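Local coordinates for protein adenosine deaminase (Burkholderia ambifaria, PDB 4GXW) that binds zinc as a metal-dependent hydrolase of the adenosine and AMP deaminase family and probably removes the amino group of a purine by hydrolysis, at residues 268-271 / 272-276; 347-350 / 351-355; 170-173 / 174-177. All blocks are in the same frame, centred on the assembly; numbering follows the deposited sequence.

Interaction 1: 268-271 / 272-276; sequences NSYY and LRTLP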
loop_
_atom_site.group_PDB
_atom_site.type_symbol
_atom_site.label_atom_id
_atom_site.label_comp_id
_atom_site.label_asym_id
_atom_site.label_seq_id
_atom_site.Cartn_x
_atom_site.Cartn_y
_atom_site.Cartn_z
ATOM N N ASN A 268 3.129 -9.352 2.999
ATOM C CA ASN A 268 1.744 -9.820 3.063
ATOM C C ASN A 268 1.553 -10.863 4.165
ATOM O O ASN A 268 2.240 -11.883 4.185
ATOM C CB ASN A 268 1.331 -10.399 1.716
ATOM C CG ASN A 268 -0.092 -10.934 1.720
ATOM O OD1 ASN A 268 -0.308 -12.147 1.728
ATOM N ND2 ASN A 268 -1.070 -10.027 1.711
ATOM N N SER A 269 0.636 -10.597 5.095
ATOM C CA SER A 269 0.501 -11.448 6.273
ATOM C C SER A 269 0.033 -12.854 5.929
ATOM O O SER A 269 0.485 -13.827 6.544
ATOM C CB SER A 269 -0.459 -10.832 7.291
ATOM O OG SER A 269 -0.013 -9.563 7.725
ATOM N N TYR A 270 -0.900 -12.956 4.984
ATOM C CA TYR A 270 -1.451 -14.255 4.622
ATOM C C TYR A 270 -0.353 -15.234 4.214
ATOM O O TYR A 270 -0.316 -16.365 4.708
ATOM C CB TYR A 270 -2.516 -14.121 3.520
ATOM C CG TYR A 270 -3.035 -15.459 3.018
ATOM C CD1 TYR A 270 -4.015 -16.167 3.713
ATOM C CD2 TYR A 270 -2.534 -16.017 1.848
ATOM C CE1 TYR A 270 -4.471 -17.398 3.241
ATOM C CE2 TYR A 270 -2.980 -17.234 1.378
ATOM C CZ TYR A 270 -3.947 -17.917 2.075
ATOM O OH TYR A 270 -4.396 -19.117 1.591
ATOM N N TYR A 271 0.536 -14.820 3.314
ATOM C CA TYR A 271 1.580 -15.743 2.875
ATOM C C TYR A 271 2.619 -16.031 3.954
ATOM O O TYR A 271 3.117 -17.149 4.028
ATOM C CB TYR A 271 2.213 -15.328 1.531
ATOM C CG TYR A 271 1.284 -15.604 0.364
ATOM C CD1 TYR A 271 0.883 -16.904 0.070
ATOM C CD2 TYR A 271 0.791 -14.572 -0.427
ATOM C CE1 TYR A 271 0.009 -17.175 -0.975
ATOM C CE2 TYR A 271 -0.081 -14.830 -1.481
ATOM C CZ TYR A 271 -0.470 -16.134 -1.750
ATOM O OH TYR A 271 -1.334 -16.389 -2.788
ATOM N N LEU A 272 2.929 -15.044 4.794
ATOM C CA LEU A 272 3.834 -15.281 5.926
ATOM C C LEU A 272 3.253 -16.305 6.897
ATOM O O LEU A 272 3.979 -17.104 7.492
ATOM C CB LEU A 272 4.130 -13.972 6.671
ATOM C CG LEU A 272 5.165 -13.042 6.034
ATOM C CD1 LEU A 272 5.138 -11.666 6.680
ATOM C CD2 LEU A 272 6.538 -13.662 6.178
ATOM N N ARG A 273 1.935 -16.281 7.053
ATOM C CA ARG A 273 1.264 -17.132 8.020
ATOM C C ARG A 273 1.056 -18.549 7.487
ATOM O O ARG A 273 1.146 -19.521 8.242
ATOM C CB ARG A 273 -0.071 -16.485 8.396
ATOM C CG ARG A 273 -0.829 -17.145 9.516
ATOM C CD ARG A 273 -2.028 -16.287 9.932
ATOM N NE ARG A 273 -2.961 -16.019 8.837
ATOM C CZ ARG A 273 -3.156 -14.827 8.283
ATOM N NH1 ARG A 273 -2.465 -13.771 8.702
ATOM N NH2 ARG A 273 -4.039 -14.687 7.302
ATOM N N THR A 274 0.808 -18.679 6.187
ATOM C CA THR A 274 0.400 -19.964 5.618
ATOM C C THR A 274 1.517 -20.790 4.979
ATOM O O THR A 274 1.401 -22.011 4.877
ATOM C CB THR A 274 -0.771 -19.810 4.600
ATOM O OG1 THR A 274 -0.380 -18.927 3.537
ATOM C CG2 THR A 274 -2.008 -19.271 5.285
ATOM N N LEU A 275 2.586 -20.133 4.543
ATOM C CA LEU A 275 3.735 -20.836 3.971
ATOM C C LEU A 275 4.761 -21.166 5.063
ATOM O O LEU A 275 5.010 -20.342 5.940
ATOM C CB LEU A 275 4.391 -19.983 2.884
ATOM C CG LEU A 275 3.533 -19.653 1.661
ATOM C CD1 LEU A 275 4.274 -18.743 0.695
ATOM C CD2 LEU A 275 3.121 -20.937 0.968
ATOM N N PRO A 276 5.348 -22.374 5.021
ATOM C CA PRO A 276 6.403 -22.704 5.987
ATOM C C PRO A 276 7.556 -21.726 5.833
ATOM O O PRO A 276 7.836 -21.300 4.716
ATOM C CB PRO A 276 6.860 -24.103 5.552
ATOM C CG PRO A 276 5.711 -24.663 4.790
ATOM C CD PRO A 276 5.090 -23.483 4.089
#
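The Tyr-270 ring carries the methyl of Thr-274 over one face, CG2 standing 4.0 Å from the ring centroid and 24° off the normal, a CH-pi contact. At the edge of this ring, near its plane, comes NH2 of Arg-273, 3.9 Å from Tyr-270 CD1, with ring and guanidinium planes 76° apart. The guanidinium in turn lays one face over Tyr-270 CA and Ser-269 O, and its NH1 is hydrogen-bonded to Pro-73 O. The Tyr-271 ring has CD2 of Tyr-270 above its centre on one face; Leu-275 runs alongside, where CD1 of Leu-275 is 3.9 Å from CD1 of Tyr-271, and His-284 meets the ring from outside the helix.

The short helix 269-274 begins at Asn-268, an N-cap whose OD1 accepts from Tyr-271 N at 3.2 Å; its ND2 makes a weak hydrogen bond to Glu-219. Near the other end, Thr-274 OG1 sits between its backbone N and carbonyl carbon (chi1 58°), which turns the hydroxyl back to donate to Tyr-270 O at 2.8 Å from above the carbonyl plane. The backbone N of Thr-274 donates to the same oxygen at 3.0 Å.

The N-cap residue stands near the metal site, its side chain about 7 Å from the zinc ion. Its OD1 takes up an N-H that has no earlier helical carbonyl, while two bonds from a single residue grip Tyr-270 O.

Interaction 2: 347-350 / 351-355; sequences AAWR and AAWAP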
loop_
_atom_site.group_PDB
_atom_site.type_symbol
_atom_site.label_atom_id
_atom_site.label_comp_id
_atom_site.label_asym_id
_atom_site.label_seq_id
_atom_site.Cartn_x
_atom_site.Cartn_y
_atom_site.Cartn_z
ATOM N N ALA A 347 5.806 11.527 -17.543
ATOM C CA ALA A 347 6.929 11.684 -18.458
ATOM C C ALA A 347 8.099 12.366 -17.766
ATOM O O ALA A 347 9.262 11.971 -17.952
ATOM C CB ALA A 347 6.507 12.471 -19.694
ATOM N N ALA A 348 7.804 13.392 -16.969
ATOM C CA ALA A 348 8.853 14.082 -16.231
ATOM C C ALA A 348 9.545 13.136 -15.247
ATOM O O ALA A 348 10.773 13.109 -15.153
ATOM C CB ALA A 348 8.291 15.313 -15.517
ATOM N N TRP A 349 8.766 12.337 -14.531
ATOM C CA TRP A 349 9.350 11.405 -13.580
ATOM C C TRP A 349 10.228 10.382 -14.288
ATOM O O TRP A 349 11.323 10.069 -13.819
ATOM C CB TRP A 349 8.259 10.686 -12.771
ATOM C CG TRP A 349 7.581 11.548 -11.726
ATOM C CD1 TRP A 349 7.982 12.774 -11.284
ATOM C CD2 TRP A 349 6.387 11.229 -10.993
ATOM N NE1 TRP A 349 7.112 13.239 -10.322
ATOM C CE2 TRP A 349 6.125 12.309 -10.128
ATOM C CE3 TRP A 349 5.517 10.133 -10.985
ATOM C CZ2 TRP A 349 5.025 12.326 -9.262
ATOM C CZ3 TRP A 349 4.419 10.156 -10.131
ATOM C CH2 TRP A 349 4.191 11.241 -9.282
ATOM N N ARG A 350 9.767 9.865 -15.423
ATOM C CA ARG A 350 10.595 8.896 -16.139
ATOM C C ARG A 350 11.915 9.516 -16.565
ATOM O O ARG A 350 12.975 8.916 -16.392
ATOM C CB ARG A 350 9.886 8.366 -17.381
ATOM C CG ARG A 350 8.684 7.510 -17.088
ATOM C CD ARG A 350 8.128 6.897 -18.366
ATOM N NE ARG A 350 6.779 6.405 -18.123
ATOM C CZ ARG A 350 5.668 7.046 -18.474
ATOM N NH1 ARG A 350 5.730 8.201 -19.125
ATOM N NH2 ARG A 350 4.487 6.520 -18.181
ATOM N N ALA A 351 11.844 10.718 -17.125
ATOM C CA ALA A 351 13.038 11.381 -17.634
ATOM C C ALA A 351 14.031 11.736 -16.527
ATOM O O ALA A 351 15.241 11.746 -16.758
ATOM C CB ALA A 351 12.654 12.628 -18.435
ATOM N N ALA A 352 13.533 12.042 -15.331
ATOM C CA ALA A 352 14.405 12.446 -14.228
ATOM C C ALA A 352 14.845 11.280 -13.348
ATOM O O ALA A 352 16.012 11.181 -12.990
ATOM C CB ALA A 352 13.739 13.514 -13.382
ATOM N N TRP A 353 13.916 10.404 -12.992
ATOM C CA TRP A 353 14.238 9.351 -12.033
ATOM C C TRP A 353 15.080 8.217 -12.620
ATOM O O TRP A 353 15.843 7.579 -11.892
ATOM C CB TRP A 353 12.991 8.743 -11.397
ATOM C CG TRP A 353 12.094 9.693 -10.648
ATOM C CD1 TRP A 353 12.131 11.059 -10.643
ATOM C CD2 TRP A 353 11.023 9.317 -9.785
ATOM N NE1 TRP A 353 11.127 11.557 -9.835
ATOM C CE2 TRP A 353 10.434 10.504 -9.303
ATOM C CE3 TRP A 353 10.498 8.090 -9.381
ATOM C CZ2 TRP A 353 9.344 10.495 -8.427
ATOM C CZ3 TRP A 353 9.417 8.079 -8.516
ATOM C CH2 TRP A 353 8.855 9.277 -8.045
ATOM N N ALA A 354 14.932 7.946 -13.917
ATOM C CA ALA A 354 15.741 6.896 -14.534
ATOM C C ALA A 354 17.238 7.209 -14.459
ATOM O O ALA A 354 18.001 6.360 -13.994
ATOM C CB ALA A 354 15.291 6.576 -15.969
ATOM N N PRO A 355 17.663 8.432 -14.858
ATOM C CA PRO A 355 19.090 8.752 -14.678
ATOM C C PRO A 355 19.509 8.796 -13.211
ATOM O O PRO A 355 20.662 8.473 -12.891
ATOM C CB PRO A 355 19.231 10.157 -15.277
ATOM C CG PRO A 355 18.063 10.350 -16.136
ATOM C CD PRO A 355 16.966 9.466 -15.643
#
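Trp-349 overlaps Trp-353 one helical turn further on, the two indoles lying side by side and pointing the same way. The five-membered ring of Trp-349 faces the six-membered ring of Trp-353, with centroids 4.6 Å apart and planes inclined at 25°, so the face-to-face stack is appreciably splayed. The overlap is offset: CZ2 of Trp-353 stands 3.8 Å above the Trp-349 plane toward its rim, and the closest approach of the side chains is Trp-349 CD1 to Trp-353 NE1 at 3.7 Å. On the backbone side of the stack, CB of Trp-349 comes over the five-membered ring of Trp-353, 4.1 Å from its centroid and only 10° off the normal, a CH-pi contact. Both residues hold CG anti to the carbonyl carbon and beside the backbone N (chi1 -73° in Trp-349), and this shared rotamer, added to the i to i+4 spacing, sends both indoles off the same side of the helix.

This aromatic pair belongs to the long C-terminal helix 343-371 of a TIM-barrel amidohydrolase, away from the zinc site. Both indoles pack on Val-32 of strand 31-33 and on Ile-336 of helix 325-338, and Arg-111 adds a cation-pi contact to Trp-353.

The backbone joins the two tryptophans as well, Trp-353 N donating to Trp-349 O at 2.7 Å. One residue later the bond from Ala-354 N to Arg-350 O is weak at 3.3 Å, and Pro-355, lacking an N-H, kinks the helix. The Arg-350 side chain, extended from CG to NE, is directed to a salt bridge between its NH2 and Asp-337 OD1.

Interaction 3: 170-173 / 174-177; sequences IVDW and MKAN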
loop_
_atom_site.group_PDB
_atom_site.type_symbol
_atom_site.label_atom_id
_atom_site.label_comp_id
_atom_site.label_asym_id
_atom_site.label_seq_id
_atom_site.Cartn_x
_atom_site.Cartn_y
_atom_site.Cartn_z
ATOM N N ILE A 170 -20.045 6.112 -0.104
ATOM C CA ILE A 170 -18.720 6.721 -0.224
ATOM C C ILE A 170 -18.596 7.580 -1.476
ATOM O O ILE A 170 -18.094 8.714 -1.420
ATOM C CB ILE A 170 -17.617 5.651 -0.251
ATOM C CG1 ILE A 170 -17.526 4.965 1.111
ATOM C CG2 ILE A 170 -16.269 6.249 -0.661
ATOM C CD1 ILE A 170 -16.605 3.775 1.117
ATOM N N VAL A 171 -19.058 7.048 -2.604
ATOM C CA VAL A 171 -18.984 7.799 -3.846
ATOM C C VAL A 171 -19.853 9.058 -3.758
ATOM O O VAL A 171 -19.447 10.126 -4.221
ATOM C CB VAL A 171 -19.335 6.940 -5.081
ATOM C CG1 VAL A 171 -19.162 7.752 -6.349
ATOM C CG2 VAL A 171 -18.440 5.705 -5.136
ATOM N N ASP A 172 -21.030 8.933 -3.138
ATOM C CA ASP A 172 -21.893 10.094 -2.886
ATOM C C ASP A 172 -21.141 11.163 -2.076
ATOM O O ASP A 172 -21.157 12.350 -2.411
ATOM C CB ASP A 172 -23.178 9.683 -2.141
ATOM C CG ASP A 172 -24.139 8.866 -2.996
ATOM O OD1 ASP A 172 -24.064 8.940 -4.243
ATOM O OD2 ASP A 172 -24.995 8.165 -2.412
ATOM N N TRP A 173 -20.482 10.736 -1.005
ATOM C CA TRP A 173 -19.694 11.660 -0.191
ATOM C C TRP A 173 -18.605 12.344 -1.004
ATOM O O TRP A 173 -18.389 13.550 -0.873
ATOM C CB TRP A 173 -19.062 10.928 0.994
ATOM C CG TRP A 173 -20.009 10.642 2.110
ATOM C CD1 TRP A 173 -21.045 11.429 2.531
ATOM C CD2 TRP A 173 -20.004 9.489 2.961
ATOM N NE1 TRP A 173 -21.683 10.831 3.593
ATOM C CE2 TRP A 173 -21.066 9.637 3.870
ATOM C CE3 TRP A 173 -19.198 8.353 3.044
ATOM C CZ2 TRP A 173 -21.347 8.683 4.850
ATOM C CZ3 TRP A 173 -19.479 7.409 4.018
ATOM C CH2 TRP A 173 -20.549 7.575 4.897
ATOM N N MET A 174 -17.914 11.567 -1.832
ATOM C CA MET A 174 -16.813 12.094 -2.638
ATOM C C MET A 174 -17.294 13.146 -3.628
ATOM O O MET A 174 -16.659 14.187 -3.786
ATOM C CB MET A 174 -16.080 10.966 -3.368
ATOM C CG MET A 174 -15.288 10.054 -2.425
ATOM S SD MET A 174 -14.707 8.550 -3.219
ATOM C CE MET A 174 -13.570 9.208 -4.445
ATOM N N LYS A 175 -18.424 12.874 -4.279
ATOM C CA LYS A 175 -19.019 13.822 -5.217
ATOM C C LYS A 175 -19.412 15.143 -4.558
ATOM O O LYS A 175 -19.348 16.200 -5.192
ATOM C CB LYS A 175 -20.249 13.202 -5.890
ATOM C CG LYS A 175 -19.902 12.172 -6.949
ATOM C CD LYS A 175 -21.142 11.623 -7.653
ATOM C CE LYS A 175 -21.836 10.556 -6.818
ATOM N NZ LYS A 175 -22.829 9.764 -7.621
ATOM N N ALA A 176 -19.824 15.073 -3.292
ATOM C CA ALA A 176 -20.277 16.240 -2.541
ATOM C C ALA A 176 -19.114 17.032 -1.951
ATOM O O ALA A 176 -19.306 18.135 -1.427
ATOM C CB ALA A 176 -21.238 15.801 -1.429
ATOM N N ASN A 177 -17.914 16.460 -2.019
ATOM C CA ASN A 177 -16.731 17.064 -1.414
ATOM C C ASN A 177 -15.515 16.967 -2.321
ATOM O O ASN A 177 -14.471 16.471 -1.908
ATOM C CB ASN A 177 -16.396 16.369 -0.092
ATOM C CG ASN A 177 -17.449 16.586 0.964
ATOM O OD1 ASN A 177 -17.415 17.583 1.694
ATOM N ND2 ASN A 177 -18.392 15.654 1.064
HETATM O O HOH W 1 -22.767 7.281 -6.023
#
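Helical i to i+4 bonds from Met-174 N to Ile-170 O and from Lys-175 N to Val-171 O, each 2.9 Å, carry the backbone through the last turns of helix 164-176. The helix is the crossover of a beta-alpha-beta unit between strands 151-159 and 184-188 of the TIM barrel, and its side chains divide between a buried flank and an exposed one.

On the buried flank Ile-170 and Met-174 lie side by side, pointing the same way. The CG2 branch of Ile-170, anti to its own backbone N, touches SD of Met-174 at 3.8 Å, and both side chains pack on Pro-156 of strand 151-159. Met-174 also meets Val-182 and Phe-211. Trp-173 leaves the helix on another side, where its indole stacks on Tyr-130 and touches Val-123 and Arg-124 of helix 119-126.

The exposed flank holds Asp-172 and Lys-175, which run alongside each other. Lys-175 bends at chi3 (-80°), and this fold brings CE against CG1 of Val-171 at 3.9 Å. The salt bridge between Asp-172 and Lys-175 is long, OD1 of Asp-172 to NZ of Lys-175 measuring 3.7 Å, and a water closes the gap by donating to OD1 and accepting from NZ, so the pair is bridged by solvent as well as by charge.

The Asn-177 side chain folds back on the preceding turn: ND2 donates to Trp-173 O at 2.9 Å, with an N-H...O angle of 172° and the oxygen 5° out of the amide plane.

From the N terminus the order is interaction 3, interaction 1, interaction 2, strictly in series, with none nested or crossing. Each pairs adjoining segments of continuous chain, so each closes only helical turns and no long loop. Interaction 3 belongs to the crossover helix between strands 151-159 and 184-188. Interaction 1 falls in the short helix after strand 261-264, beside the zinc site, and interaction 2 in the C-terminal helix, packed against strand 31-33 and helix 325-338. Centres lie 34 to 36 Å apart and nearest atoms about 19 to 22 Å, so none touches another; interaction 1 lies across the chain's centre from both others.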